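Local coordinates for protein L-asparaginase I (Vibrio cholerae, PDB 2OCD) that probably catalyses the hydrolysis of L-asparagine to L-aspartate and ammonium, working as a homotetramer in the cytoplasm, at residues N206-Q211 / L313-L318; Y7-G12 / F85-G90; L101-E106 / R332-L337. All coordinates share one frame; numbering follows the deposited sequence.

The three contacts lead from the end of the central sheet that carries the predicted active site to the C-terminal part of the chain. Contact 2 pairs two strands whose ends reach that site: at nearest approach Gly-90 lies about 4 Å from Ser-60, a predicted substrate-binding residue, and about 4 Å from a bound acetate. Contact 3 follows along the chain, its centre about 20 Å from that of contact 2, and Ile-87 CD1 packs on Leu-101 CD1 at 3.9 Å. Contact 1 is nested within the loop closed by contact 3. Their centres are about 15 Å apart, and a probable hydrogen bond of 2.8 Å joins Asn-206 N to Met-104 O. Contacts 1 and 3 lie away from the predicted active site.

Contact 1 of 3, residues N206-Q211 / L313-L318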
ATOM      1  N   ASN B 206     -39.703  -7.245   1.712  1.00 23.89           N
ATOM      2  CA  ASN B 206     -40.066  -8.312   2.652  1.00 23.92           C
ATOM      3  C   ASN B 206     -39.852  -7.829   4.103  1.00 23.74           C
ATOM      4  O   ASN B 206     -38.838  -7.242   4.396  1.00 24.50           O
ATOM      5  CB  ASN B 206     -39.203  -9.570   2.392  1.00 24.37           C
ATOM      6  CG  ASN B 206     -39.578 -10.344   1.063  1.00 26.75           C
ATOM      7  OD1 ASN B 206     -40.761 -10.486   0.660  1.00 24.60           O
ATOM      8  ND2 ASN B 206     -38.539 -10.888   0.418  1.00 31.28           N
ATOM      9  N   PRO B 207     -40.759  -8.148   5.027  1.00 23.30           N
ATOM     10  CA  PRO B 207     -40.690  -7.611   6.389  1.00 22.99           C
ATOM     11  C   PRO B 207     -39.556  -8.153   7.230  1.00 22.83           C
ATOM     12  O   PRO B 207     -39.021  -9.240   6.956  1.00 23.02           O
ATOM     13  CB  PRO B 207     -41.986  -8.078   7.025  1.00 22.14           C
ATOM     14  CG  PRO B 207     -42.263  -9.347   6.359  1.00 24.08           C
ATOM     15  CD  PRO B 207     -41.841  -9.135   4.898  1.00 23.63           C
ATOM     16  N   ILE B 208     -39.223  -7.384   8.266  1.00 22.73           N
ATOM     17  CA  ILE B 208     -38.172  -7.727   9.213  1.00 22.43           C
ATOM     18  C   ILE B 208     -38.572  -7.205  10.591  1.00 21.97           C
ATOM     19  O   ILE B 208     -39.125  -6.093  10.707  1.00 21.77           O
ATOM     20  CB  ILE B 208     -36.874  -7.097   8.761  1.00 22.50           C
ATOM     21  CG1 ILE B 208     -35.649  -7.780   9.371  1.00 23.12           C
ATOM     22  CG2 ILE B 208     -36.945  -5.597   9.002  1.00 24.28           C
ATOM     23  CD1 ILE B 208     -34.385  -7.836   8.320  1.00 22.90           C
ATOM     24  N   THR B 209     -38.341  -8.057  11.598  1.00 21.61           N
ATOM     25  CA  THR B 209     -38.618  -7.793  13.007  1.00 20.93           C
ATOM     26  C   THR B 209     -37.456  -8.361  13.858  1.00 20.49           C
ATOM     27  O   THR B 209     -36.798  -9.314  13.414  1.00 20.53           O
ATOM     28  CB  THR B 209     -39.850  -8.554  13.494  1.00 21.07           C
ATOM     29  OG1 THR B 209     -39.559  -9.940  13.399  1.00 21.68           O
ATOM     30  CG2 THR B 209     -41.116  -8.246  12.691  1.00 20.52           C
ATOM     31  N   PRO B 210     -37.260  -7.830  15.105  1.00 19.29           N
ATOM     32  CA  PRO B 210     -36.141  -8.181  15.969  1.00 18.75           C
ATOM     33  C   PRO B 210     -36.150  -9.630  16.330  1.00 17.78           C
ATOM     34  O   PRO B 210     -37.205 -10.187  16.530  1.00 18.33           O
ATOM     35  CB  PRO B 210     -36.395  -7.363  17.241  1.00 18.67           C
ATOM     36  CG  PRO B 210     -37.304  -6.249  16.825  1.00 17.99           C
ATOM     37  CD  PRO B 210     -38.161  -6.866  15.773  1.00 19.02           C
ATOM     38  N   GLN B 211     -34.980 -10.221  16.452  1.00 16.73           N
ATOM     39  CA  GLN B 211     -34.862 -11.626  16.747  1.00 16.00           C
ATOM     40  C   GLN B 211     -33.824 -11.756  17.818  1.00 15.23           C
ATOM     41  O   GLN B 211     -32.806 -11.067  17.763  1.00 14.84           O
ATOM     42  CB  GLN B 211     -34.398 -12.423  15.531  1.00 15.90           C
ATOM     43  CG  GLN B 211     -35.304 -12.310  14.319  1.00 17.77           C
ATOM     44  CD  GLN B 211     -36.640 -13.021  14.509  1.00 19.09           C
ATOM     45  OE1 GLN B 211     -36.739 -14.015  15.274  1.00 19.56           O
ATOM     46  NE2 GLN B 211     -37.679 -12.511  13.842  1.00 14.10           N
ATOM     47  N   LEU B 313     -34.584 -14.089   7.327  1.00 14.86           N
ATOM     48  CA  LEU B 313     -35.193 -15.420   7.241  1.00 15.61           C
ATOM     49  C   LEU B 313     -36.051 -15.808   8.445  1.00 17.01           C
ATOM     50  O   LEU B 313     -37.156 -16.380   8.298  1.00 17.25           O
ATOM     51  CB  LEU B 313     -34.126 -16.500   7.060  1.00 15.23           C
ATOM     52  CG  LEU B 313     -33.384 -16.498   5.726  1.00 13.20           C
ATOM     53  CD1 LEU B 313     -32.126 -17.304   5.937  1.00 10.10           C
ATOM     54  CD2 LEU B 313     -34.234 -17.050   4.517  1.00 10.27           C
ATOM     55  N   LEU B 314     -35.558 -15.514   9.639  1.00 17.96           N
ATOM     56  CA  LEU B 314     -36.310 -15.864  10.826  1.00 18.85           C
ATOM     57  C   LEU B 314     -37.590 -15.022  10.915  1.00 19.63           C
ATOM     58  O   LEU B 314     -38.484 -15.370  11.700  1.00 19.58           O
ATOM     59  CB  LEU B 314     -35.454 -15.676  12.086  1.00 19.37           C
ATOM     60  CG  LEU B 314     -34.360 -16.722  12.319  1.00 18.72           C
ATOM     61  CD1 LEU B 314     -33.258 -16.151  13.238  1.00 20.47           C
ATOM     62  CD2 LEU B 314     -34.931 -18.043  12.910  1.00 16.12           C
ATOM     63  N   SER B 315     -37.672 -13.922  10.137  1.00 19.90           N
ATOM     64  CA  SER B 315     -38.846 -12.986  10.171  1.00 20.32           C
ATOM     65  C   SER B 315     -39.908 -13.348   9.159  1.00 20.86           C
ATOM     66  O   SER B 315     -40.998 -12.856   9.217  1.00 21.40           O
ATOM     67  CB  SER B 315     -38.437 -11.511   9.902  1.00 20.25           C
ATOM     68  OG  SER B 315     -37.711 -10.903  10.969  1.00 20.18           O
ATOM     69  N   GLN B 316     -39.575 -14.162   8.187  1.00 22.72           N
ATOM     70  CA  GLN B 316     -40.590 -14.735   7.313  1.00 24.55           C
ATOM     71  C   GLN B 316     -41.152 -15.896   8.071  1.00 25.15           C
ATOM     72  O   GLN B 316     -40.638 -16.253   9.123  1.00 27.18           O
ATOM     73  CB  GLN B 316     -39.981 -15.151   5.967  1.00 24.95           C
ATOM     74  CG  GLN B 316     -39.954 -13.941   4.971  1.00 26.50           C
ATOM     75  CD  GLN B 316     -38.827 -12.992   5.237  1.00 27.70           C
ATOM     76  OE1 GLN B 316     -39.000 -11.774   5.494  1.00 24.11           O
ATOM     77  NE2 GLN B 316     -37.624 -13.553   5.178  1.00 31.17           N
ATOM     78  N   ASN B 317     -42.209 -16.507   7.613  1.00 25.52           N
ATOM     79  CA  ASN B 317     -42.739 -17.606   8.423  1.00 25.89           C
ATOM     80  C   ASN B 317     -42.368 -18.938   7.803  1.00 24.59           C
ATOM     81  O   ASN B 317     -43.220 -19.733   7.374  1.00 25.48           O
ATOM     82  CB  ASN B 317     -44.228 -17.422   8.771  1.00 26.76           C
ATOM     83  CG  ASN B 317     -44.416 -16.439   9.955  1.00 30.21           C
ATOM     84  OD1 ASN B 317     -44.471 -15.202   9.768  1.00 33.47           O
ATOM     85  ND2 ASN B 317     -44.448 -16.987  11.178  1.00 33.01           N
ATOM     86  N   LEU B 318     -41.050 -19.145   7.829  1.00 22.20           N
ATOM     87  CA  LEU B 318     -40.381 -20.296   7.308  1.00 19.80           C
ATOM     88  C   LEU B 318     -40.157 -21.333   8.421  1.00 19.29           C
ATOM     89  O   LEU B 318     -40.117 -20.998   9.602  1.00 18.84           O
ATOM     90  CB  LEU B 318     -39.030 -19.871   6.745  1.00 19.34           C
ATOM     91  CG  LEU B 318     -39.082 -18.857   5.620  1.00 18.58           C
ATOM     92  CD1 LEU B 318     -37.691 -18.386   5.187  1.00 13.01           C
ATOM     93  CD2 LEU B 318     -39.862 -19.470   4.470  1.00 18.35           C
TER
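Ser-315, near the end of helix 303-315, meets the extended segment 206-211 chiefly through its hydroxyl, which illustrates how one polar atom can tie a loop to a helix. Three donors of that segment converge on OG. Thr-209 N gives the most direct bond, at 3.0 Å and nearly straight (163°). The two longer ones share what remains of the oxygen: Thr-209 OG1 donates from 3.2 Å, and Gln-211 NE2 from 3.3 Å, with OG tilted 22° out of the amide plane. OG also hydrogen-bonds to His-311 O, one turn back in the helix, which fits its position anti to the carbonyl carbon and beside the backbone N (chi1 -71°). The hydroxyl is thus held from the helix and the loop at once.

Gln-211 does more than donate. Its chain, bent at chi2, lays the amide against Leu-314, with CD 3.8 Å from CB of that leucine. NE2 makes a further, weak bond to Thr-209 O, and OE1 is taken by Asn-236, so both ends of the amide have partners.

Gln-316 carries the other flank. Although its CB does not head for the loop, a bend at chi2 swings the amide back until OE1 stands 2.9 Å from Pro-207 O and 3.8 Å from Asn-206 CB. Two acceptors facing each other so closely form no hydrogen bond, and the orientation given to this amide is therefore doubtful.

Beyond the pair, Ile-208 reaches both Trp-68 of helix 65-78 and His-311 of helix 303-315. Segment 206-211 runs between strands 204-205 and 213-217, and the contact ties this connection between the two domains to a helix of the C-terminal one, in the two-domain alpha/beta fold of the asparaginase family.

Contact 2 of 3, residues Y7-G12 / F85-G90; sequences YIAYTG and FVILHG
Leu-88 spreads its side chain over two residues of the neighbouring strand: CB meets the edge of the Tyr-10 ring at CD1, 3.9 Å away and near the ring plane, while CG lies 4.0 Å from Ile-8 CG2. On the other face of the sheet, Phe-85 CD1 touches Tyr-7 CB at 3.7 Å, with Tyr-7 CD2 at the edge of the Phe-85 ring, and Thr-11 CG2 packs on Ile-87 CG2.

The backbones beneath follow the general pattern of parallel strands, with axes 15° apart. Successive bonds run from Val-86 N to Tyr-7 O, from Ala-9 N to Val-86 O and from Leu-88 N to Ala-9 O. Where the pairing ends, Leu-88 O accepts from Thr-11 N at 3.0 Å. Thr-11 OG1 is placed in the plane of the same carbonyl, but at 2.5 Å from Leu-88 O it is too close for the detail of that bond to be trusted. Both strands lead here toward the predicted substrate site, with Thr-91 following Gly-90 and Ser-60 close by.

Strand 48-58 flanks 5-12 and strand 112-115 flanks 84-88, in an all-parallel part of the central sheet. As in an alpha/beta domain, helices cover both faces: helix 65-78 packs on Tyr-7, Ala-9, Phe-85 and Ile-87, and helix 127-141 on Val-86 and Leu-88 from the other side.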
ATOM      1  N   TYR B   7     -33.669  10.043  -5.266  1.00 14.88           N
ATOM      2  CA  TYR B   7     -34.335  10.365  -4.047  1.00 15.29           C
ATOM      3  C   TYR B   7     -33.303  10.195  -2.928  1.00 16.11           C
ATOM      4  O   TYR B   7     -32.686   9.129  -2.830  1.00 15.49           O
ATOM      5  CB  TYR B   7     -35.491   9.406  -3.867  1.00 15.74           C
ATOM      6  CG  TYR B   7     -36.165   9.445  -2.540  1.00 15.01           C
ATOM      7  CD1 TYR B   7     -37.203  10.329  -2.305  1.00 17.30           C
ATOM      8  CD2 TYR B   7     -35.813   8.559  -1.539  1.00 15.31           C
ATOM      9  CE1 TYR B   7     -37.851  10.358  -1.090  1.00 18.30           C
ATOM     10  CE2 TYR B   7     -36.453   8.562  -0.325  1.00 16.36           C
ATOM     11  CZ  TYR B   7     -37.470   9.462  -0.097  1.00 17.58           C
ATOM     12  OH  TYR B   7     -38.127   9.477   1.099  1.00 16.84           O
ATOM     13  N   ILE B   8     -33.105  11.261  -2.123  1.00 15.59           N
ATOM     14  CA  ILE B   8     -32.233  11.208  -0.990  1.00 15.12           C
ATOM     15  C   ILE B   8     -33.040  11.153   0.253  1.00 15.40           C
ATOM     16  O   ILE B   8     -33.870  12.038   0.511  1.00 15.91           O
ATOM     17  CB  ILE B   8     -31.426  12.440  -0.854  1.00 15.43           C
ATOM     18  CG1 ILE B   8     -30.652  12.715  -2.140  1.00 16.32           C
ATOM     19  CG2 ILE B   8     -30.479  12.289   0.315  1.00 16.07           C
ATOM     20  CD1 ILE B   8     -30.040  14.111  -2.125  1.00 14.49           C
ATOM     21  N   ALA B   9     -32.801  10.101   1.027  1.00 15.21           N
ATOM     22  CA  ALA B   9     -33.449   9.900   2.304  1.00 14.85           C
ATOM     23  C   ALA B   9     -32.423  10.256   3.398  1.00 15.19           C
ATOM     24  O   ALA B   9     -31.435   9.522   3.589  1.00 15.06           O
ATOM     25  CB  ALA B   9     -33.868   8.448   2.411  1.00 13.60           C
ATOM     26  N   TYR B  10     -32.608  11.398   4.071  1.00 15.13           N
ATOM     27  CA  TYR B  10     -31.688  11.805   5.178  1.00 14.78           C
ATOM     28  C   TYR B  10     -32.266  11.220   6.407  1.00 14.69           C
ATOM     29  O   TYR B  10     -33.165  11.799   6.999  1.00 15.26           O
ATOM     30  CB  TYR B  10     -31.538  13.337   5.332  1.00 14.70           C
ATOM     31  CG  TYR B  10     -30.713  13.772   6.516  1.00 14.27           C
ATOM     32  CD1 TYR B  10     -29.546  13.093   6.867  1.00 18.07           C
ATOM     33  CD2 TYR B  10     -31.069  14.862   7.275  1.00 13.96           C
ATOM     34  CE1 TYR B  10     -28.767  13.481   7.953  1.00 14.72           C
ATOM     35  CE2 TYR B  10     -30.303  15.266   8.371  1.00 13.83           C
ATOM     36  CZ  TYR B  10     -29.155  14.580   8.704  1.00 15.71           C
ATOM     37  OH  TYR B  10     -28.395  14.939   9.829  1.00 15.66           O
ATOM     38  N   THR B  11     -31.769  10.051   6.767  1.00 14.40           N
ATOM     39  CA  THR B  11     -32.310   9.287   7.867  1.00 14.74           C
ATOM     40  C   THR B  11     -31.728   9.770   9.196  1.00 15.03           C
ATOM     41  O   THR B  11     -32.361   9.661  10.252  1.00 15.29           O
ATOM     42  CB  THR B  11     -31.991   7.831   7.672  1.00 14.19           C
ATOM     43  OG1 THR B  11     -30.596   7.620   7.881  1.00 15.08           O
ATOM     44  CG2 THR B  11     -32.345   7.407   6.239  1.00 14.80           C
ATOM     45  N   GLY B  12     -30.526  10.323   9.121  1.00 15.25           N
ATOM     46  CA  GLY B  12     -29.747  10.705  10.303  1.00 15.35           C
ATOM     47  C   GLY B  12     -28.239  10.761  10.027  1.00 15.18           C
ATOM     48  O   GLY B  12     -27.753  10.516   8.897  1.00 14.92           O
ATOM     49  N   PHE B  85     -31.649   5.768  -5.523  1.00 14.19           N
ATOM     50  CA  PHE B  85     -31.858   6.164  -4.132  1.00 14.24           C
ATOM     51  C   PHE B  85     -30.570   6.230  -3.402  1.00 13.22           C
ATOM     52  O   PHE B  85     -29.773   5.317  -3.542  1.00 14.01           O
ATOM     53  CB  PHE B  85     -32.751   5.138  -3.467  1.00 14.78           C
ATOM     54  CG  PHE B  85     -34.021   4.908  -4.225  1.00 16.41           C
ATOM     55  CD1 PHE B  85     -35.125   5.692  -3.982  1.00 14.84           C
ATOM     56  CD2 PHE B  85     -34.078   3.951  -5.232  1.00 16.51           C
ATOM     57  CE1 PHE B  85     -36.240   5.517  -4.680  1.00 16.32           C
ATOM     58  CE2 PHE B  85     -35.194   3.790  -5.947  1.00 15.10           C
ATOM     59  CZ  PHE B  85     -36.289   4.576  -5.675  1.00 15.59           C
ATOM     60  N   VAL B  86     -30.376   7.301  -2.632  1.00 12.50           N
ATOM     61  CA  VAL B  86     -29.248   7.469  -1.716  1.00 11.54           C
ATOM     62  C   VAL B  86     -29.747   7.633  -0.306  1.00 12.15           C
ATOM     63  O   VAL B  86     -30.529   8.518  -0.026  1.00 11.96           O
ATOM     64  CB  VAL B  86     -28.415   8.737  -2.030  1.00 11.42           C
ATOM     65  CG1 VAL B  86     -27.269   8.934  -0.981  1.00 10.44           C
ATOM     66  CG2 VAL B  86     -27.835   8.650  -3.436  1.00  9.68           C
ATOM     67  N   ILE B  87     -29.259   6.796   0.600  1.00 12.47           N
ATOM     68  CA  ILE B  87     -29.692   6.835   1.978  1.00 11.97           C
ATOM     69  C   ILE B  87     -28.532   7.417   2.774  1.00 12.50           C
ATOM     70  O   ILE B  87     -27.475   6.775   2.917  1.00 12.23           O
ATOM     71  CB  ILE B  87     -30.058   5.418   2.475  1.00 11.81           C
ATOM     72  CG1 ILE B  87     -31.331   4.912   1.793  1.00 12.20           C
ATOM     73  CG2 ILE B  87     -30.270   5.371   3.988  1.00 12.41           C
ATOM     74  CD1 ILE B  87     -31.432   3.347   1.710  1.00  9.89           C
ATOM     75  N   LEU B  88     -28.732   8.635   3.280  1.00 12.47           N
ATOM     76  CA  LEU B  88     -27.802   9.252   4.261  1.00 12.49           C
ATOM     77  C   LEU B  88     -28.086   8.748   5.645  1.00 11.22           C
ATOM     78  O   LEU B  88     -29.204   8.682   6.055  1.00 11.82           O
ATOM     79  CB  LEU B  88     -27.869  10.785   4.261  1.00 12.73           C
ATOM     80  CG  LEU B  88     -27.542  11.418   2.911  1.00 13.14           C
ATOM     81  CD1 LEU B  88     -27.606  12.973   3.037  1.00 10.71           C
ATOM     82  CD2 LEU B  88     -26.132  10.840   2.360  1.00 10.74           C
ATOM     83  N   HIS B  89     -27.031   8.411   6.353  1.00 11.36           N
ATOM     84  CA  HIS B  89     -27.068   7.524   7.521  1.00 11.09           C
ATOM     85  C   HIS B  89     -25.826   7.810   8.372  1.00 10.57           C
ATOM     86  O   HIS B  89     -24.812   8.188   7.856  1.00  9.75           O
ATOM     87  CB  HIS B  89     -27.040   6.084   7.015  1.00 11.32           C
ATOM     88  CG  HIS B  89     -27.389   5.057   8.042  1.00 12.46           C
ATOM     89  ND1 HIS B  89     -26.617   4.818   9.161  1.00 12.76           N
ATOM     90  CD2 HIS B  89     -28.414   4.172   8.096  1.00 12.65           C
ATOM     91  CE1 HIS B  89     -27.156   3.835   9.858  1.00 10.60           C
ATOM     92  NE2 HIS B  89     -28.240   3.423   9.227  1.00 12.64           N
ATOM     93  N   GLY B  90     -25.921   7.680   9.683  1.00 11.07           N
ATOM     94  CA  GLY B  90     -24.757   7.765  10.518  1.00 10.95           C
ATOM     95  C   GLY B  90     -23.908   6.515  10.338  1.00 11.49           C
ATOM     96  O   GLY B  90     -24.438   5.438  10.057  1.00 10.53           O
TER

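Contact 3 of 3, residues L101-E106 / R332-L337; sequences LSFMFE and RGEMTL
Phe-105 O, just beyond the end of helix 94-104, is gripped by two nitrogens of one guanidinium. Arg-332 NE gives the stronger bond, at 3.0 Å and arriving nearly along the C=O axis, although the oxygen is tilted 25° from the guanidinium plane. Arg-332 NH2 adds a weak one from 3.4 Å. The same nitrogens each reach one more carbonyl, both weakly: NE approaches Ser-102 O at 3.1 Å and NH2 approaches Phe-103 O at 3.2 Å. The guanidinium thus gathers carbonyls at and just past the C-terminal end of the helix, the two helical ones only weakly, consistent with the general tendency of cations to settle where a helix ends. The partial negative charge expected there would probably favour the arginine. A bend at chi2 (-85°) turns its chain toward this group of oxygens.

The opposite charge of Glu-106 is met less directly. Its OE1 stays beyond salt-bridge range of the guanidinium, but one water joins them, donating to OE1 and accepting from Arg-332 NH1 at 3.1 Å. Glu-106 OE2 has a salt bridge with Lys-204.

Glu-334 folds back on the start of its own segment: OE1 accepts from Arg-332 N at 2.6 Å on the syn lone pair, while OE2 pairs with Lys-309. The carboxylate also stands beside the Phe-103 ring, their planes 75° apart, with OE1 3.5 Å from CE1; CG of the glutamate lies at the ring edge, in plane.

The Phe-103 ring continues onto Ala-308, Lys-309 and Tyr-312 of helix 303-315. Met-104, a selenomethionine here, and Phe-105 turn instead to helix 65-78. The C-terminal tail meets the end of helix 94-104 through Arg-332, and strand 105-106 pairs antiparallel with strand 204-205.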
ATOM      1  N   LEU B 101     -31.046  -4.238   4.530  1.00 11.28           N
ATOM      2  CA  LEU B 101     -31.792  -3.857   3.352  1.00 11.37           C
ATOM      3  C   LEU B 101     -31.486  -4.750   2.157  1.00 11.95           C
ATOM      4  O   LEU B 101     -32.367  -4.913   1.293  1.00 13.16           O
ATOM      5  CB  LEU B 101     -31.532  -2.398   2.956  1.00 11.72           C
ATOM      6  CG  LEU B 101     -31.973  -1.350   4.009  1.00 13.51           C
ATOM      7  CD1 LEU B 101     -31.425   0.038   3.702  1.00  9.00           C
ATOM      8  CD2 LEU B 101     -33.535  -1.327   4.196  1.00 11.45           C
ATOM      9  N   SER B 102     -30.255  -5.282   2.056  1.00 11.54           N
ATOM     10  CA  SER B 102     -29.920  -6.136   0.929  1.00 10.81           C
ATOM     11  C   SER B 102     -30.854  -7.337   0.922  1.00 10.85           C
ATOM     12  O   SER B 102     -31.378  -7.684  -0.143  1.00  9.56           O
ATOM     13  CB  SER B 102     -28.471  -6.577   0.917  1.00 10.61           C
ATOM     14  OG  SER B 102     -28.220  -7.606   1.836  1.00  8.59           O
ATOM     15  N   PHE B 103     -31.117  -7.923   2.092  1.00 10.92           N
ATOM     16  CA  PHE B 103     -32.038  -9.080   2.155  1.00 11.67           C
ATOM     17  C   PHE B 103     -33.522  -8.709   2.059  1.00 14.23           C
ATOM     18  O   PHE B 103     -34.293  -9.425   1.395  1.00 14.33           O
ATOM     19  CB  PHE B 103     -31.755  -9.943   3.367  1.00 10.22           C
ATOM     20  CG  PHE B 103     -30.394 -10.454   3.346  1.00 10.29           C
ATOM     21  CD1 PHE B 103     -30.049 -11.433   2.430  1.00  7.41           C
ATOM     22  CD2 PHE B 103     -29.403  -9.872   4.136  1.00 11.24           C
ATOM     23  CE1 PHE B 103     -28.790 -11.901   2.345  1.00  9.44           C
ATOM     24  CE2 PHE B 103     -28.112 -10.329   4.064  1.00 11.11           C
ATOM     25  CZ  PHE B 103     -27.788 -11.349   3.143  1.00 10.81           C
HETATM   26  N   MSE B 104     -33.892  -7.580   2.670  1.00 15.95           N
HETATM   27  CA  MSE B 104     -35.251  -7.117   2.637  1.00 18.53           C
HETATM   28  C   MSE B 104     -35.773  -6.821   1.258  1.00 18.14           C
HETATM   29  O   MSE B 104     -36.968  -6.991   1.018  1.00 18.21           O
HETATM   30  CB  MSE B 104     -35.394  -5.863   3.485  1.00 18.89           C
HETATM   31  CG  MSE B 104     -35.326  -6.185   4.967  1.00 22.36           C
HETATM   32 SE   MSE B 104     -35.332  -4.637   6.130  0.80 26.60          SE
HETATM   33  CE  MSE B 104     -37.230  -4.234   5.956  1.00 21.40           C
ATOM     34  N   PHE B 105     -34.905  -6.334   0.374  1.00 18.13           N
ATOM     35  CA  PHE B 105     -35.314  -6.009  -0.976  1.00 17.65           C
ATOM     36  C   PHE B 105     -35.146  -7.232  -1.834  1.00 18.30           C
ATOM     37  O   PHE B 105     -34.115  -7.867  -1.839  1.00 18.17           O
ATOM     38  CB  PHE B 105     -34.498  -4.881  -1.605  1.00 16.83           C
ATOM     39  CG  PHE B 105     -34.639  -3.549  -0.930  1.00 16.11           C
ATOM     40  CD1 PHE B 105     -35.854  -3.105  -0.448  1.00 15.24           C
ATOM     41  CD2 PHE B 105     -33.557  -2.700  -0.848  1.00 14.57           C
ATOM     42  CE1 PHE B 105     -35.957  -1.883   0.157  1.00 12.84           C
ATOM     43  CE2 PHE B 105     -33.674  -1.477  -0.261  1.00 14.57           C
ATOM     44  CZ  PHE B 105     -34.867  -1.075   0.249  1.00 14.45           C
ATOM     45  N   GLU B 106     -36.165  -7.496  -2.624  1.00 19.28           N
ATOM     46  CA  GLU B 106     -36.225  -8.652  -3.462  1.00 20.52           C
ATOM     47  C   GLU B 106     -36.482  -8.180  -4.904  1.00 20.01           C
ATOM     48  O   GLU B 106     -37.419  -7.428  -5.161  1.00 20.36           O
ATOM     49  CB  GLU B 106     -37.311  -9.554  -2.896  1.00 20.05           C
ATOM     50  CG  GLU B 106     -38.026 -10.422  -3.868  1.00 23.18           C
ATOM     51  CD  GLU B 106     -38.499 -11.711  -3.188  1.00 25.31           C
ATOM     52  OE1 GLU B 106     -37.601 -12.536  -2.846  1.00 31.71           O
ATOM     53  OE2 GLU B 106     -39.734 -11.889  -2.989  1.00 29.27           O
ATOM     54  N   ARG B 332     -27.860 -12.738  -2.073  1.00 12.16           N
ATOM     55  CA  ARG B 332     -27.605 -11.383  -2.567  1.00 12.74           C
ATOM     56  C   ARG B 332     -26.129 -11.036  -2.641  1.00 13.09           C
ATOM     57  O   ARG B 332     -25.730  -9.879  -2.400  1.00 11.85           O
ATOM     58  CB  ARG B 332     -28.305 -10.314  -1.725  1.00 13.15           C
ATOM     59  CG  ARG B 332     -29.787 -10.534  -1.430  1.00 13.76           C
ATOM     60  CD  ARG B 332     -30.777 -10.045  -2.504  1.00 14.37           C
ATOM     61  NE  ARG B 332     -32.122 -10.107  -1.921  1.00 15.21           N
ATOM     62  CZ  ARG B 332     -32.844 -11.226  -1.806  1.00 18.09           C
ATOM     63  NH1 ARG B 332     -32.383 -12.377  -2.290  1.00 18.24           N
ATOM     64  NH2 ARG B 332     -34.024 -11.205  -1.197  1.00 18.83           N
ATOM     65  N   GLY B 333     -25.333 -12.040  -3.023  1.00 13.87           N
ATOM     66  CA  GLY B 333     -23.888 -11.867  -3.234  1.00 13.89           C
ATOM     67  C   GLY B 333     -23.105 -11.651  -1.936  1.00 13.76           C
ATOM     68  O   GLY B 333     -21.956 -11.231  -1.988  1.00 12.52           O
ATOM     69  N   GLU B 334     -23.719 -11.966  -0.793  1.00 14.27           N
ATOM     70  CA  GLU B 334     -23.127 -11.734   0.564  1.00 15.45           C
ATOM     71  C   GLU B 334     -21.993 -12.675   0.942  1.00 16.96           C
ATOM     72  O   GLU B 334     -21.319 -12.484   1.986  1.00 15.94           O
ATOM     73  CB  GLU B 334     -24.194 -11.850   1.679  1.00 15.67           C
ATOM     74  CG  GLU B 334     -24.749 -13.249   1.894  1.00 14.25           C
ATOM     75  CD  GLU B 334     -25.945 -13.642   0.960  1.00 16.15           C
ATOM     76  OE1 GLU B 334     -26.321 -12.889   0.029  1.00 17.57           O
ATOM     77  OE2 GLU B 334     -26.520 -14.752   1.153  1.00 16.99           O
HETATM   78  N   MSE B 335     -21.805 -13.702   0.123  1.00 18.49           N
HETATM   79  CA  MSE B 335     -20.843 -14.720   0.421  1.00 21.25           C
HETATM   80  C   MSE B 335     -20.616 -15.539  -0.806  1.00 21.07           C
HETATM   81  O   MSE B 335     -21.391 -15.500  -1.729  1.00 21.49           O
HETATM   82  CB  MSE B 335     -21.355 -15.636   1.537  1.00 21.37           C
HETATM   83  CG  MSE B 335     -22.407 -16.576   1.074  1.00 23.05           C
HETATM   84 SE   MSE B 335     -23.302 -17.555   2.494  0.80 29.41          SE
HETATM   85  CE  MSE B 335     -24.481 -18.589   1.364  1.00 24.34           C
ATOM     86  N   THR B 336     -19.573 -16.336  -0.763  1.00 22.07           N
ATOM     87  CA  THR B 336     -19.225 -17.211  -1.844  1.00 23.18           C
ATOM     88  C   THR B 336     -19.044 -18.649  -1.312  1.00 23.43           C
ATOM     89  O   THR B 336     -18.423 -18.864  -0.260  1.00 23.13           O
ATOM     90  CB  THR B 336     -17.985 -16.663  -2.557  1.00 23.36           C
ATOM     91  OG1 THR B 336     -17.724 -17.429  -3.704  1.00 22.71           O
ATOM     92  CG2 THR B 336     -16.741 -16.713  -1.658  1.00 24.01           C
ATOM     93  N   LEU B 337     -19.689 -19.566  -2.037  1.00 24.50           N
ATOM     94  CA  LEU B 337     -19.641 -21.056  -1.961  1.00 25.82           C
ATOM     95  C   LEU B 337     -21.025 -21.692  -1.634  1.00 27.23           C
ATOM     96  O   LEU B 337     -21.893 -21.778  -2.522  1.00 27.70           O
ATOM     97  CB  LEU B 337     -18.481 -21.617  -1.117  1.00 26.22           C
ATOM     98  CG  LEU B 337     -17.170 -21.789  -1.900  1.00 27.73           C
ATOM     99  CD1 LEU B 337     -17.130 -23.142  -2.712  1.00 29.63           C
ATOM    100  CD2 LEU B 337     -16.870 -20.595  -2.846  1.00 27.41           C
ATOM    101  OXT LEU B 337     -21.390 -22.124  -0.517  1.00 28.73           O
TER
HETATM  102  O   HOH W   1     -34.957 -14.161  -1.980  1.00 33.01           O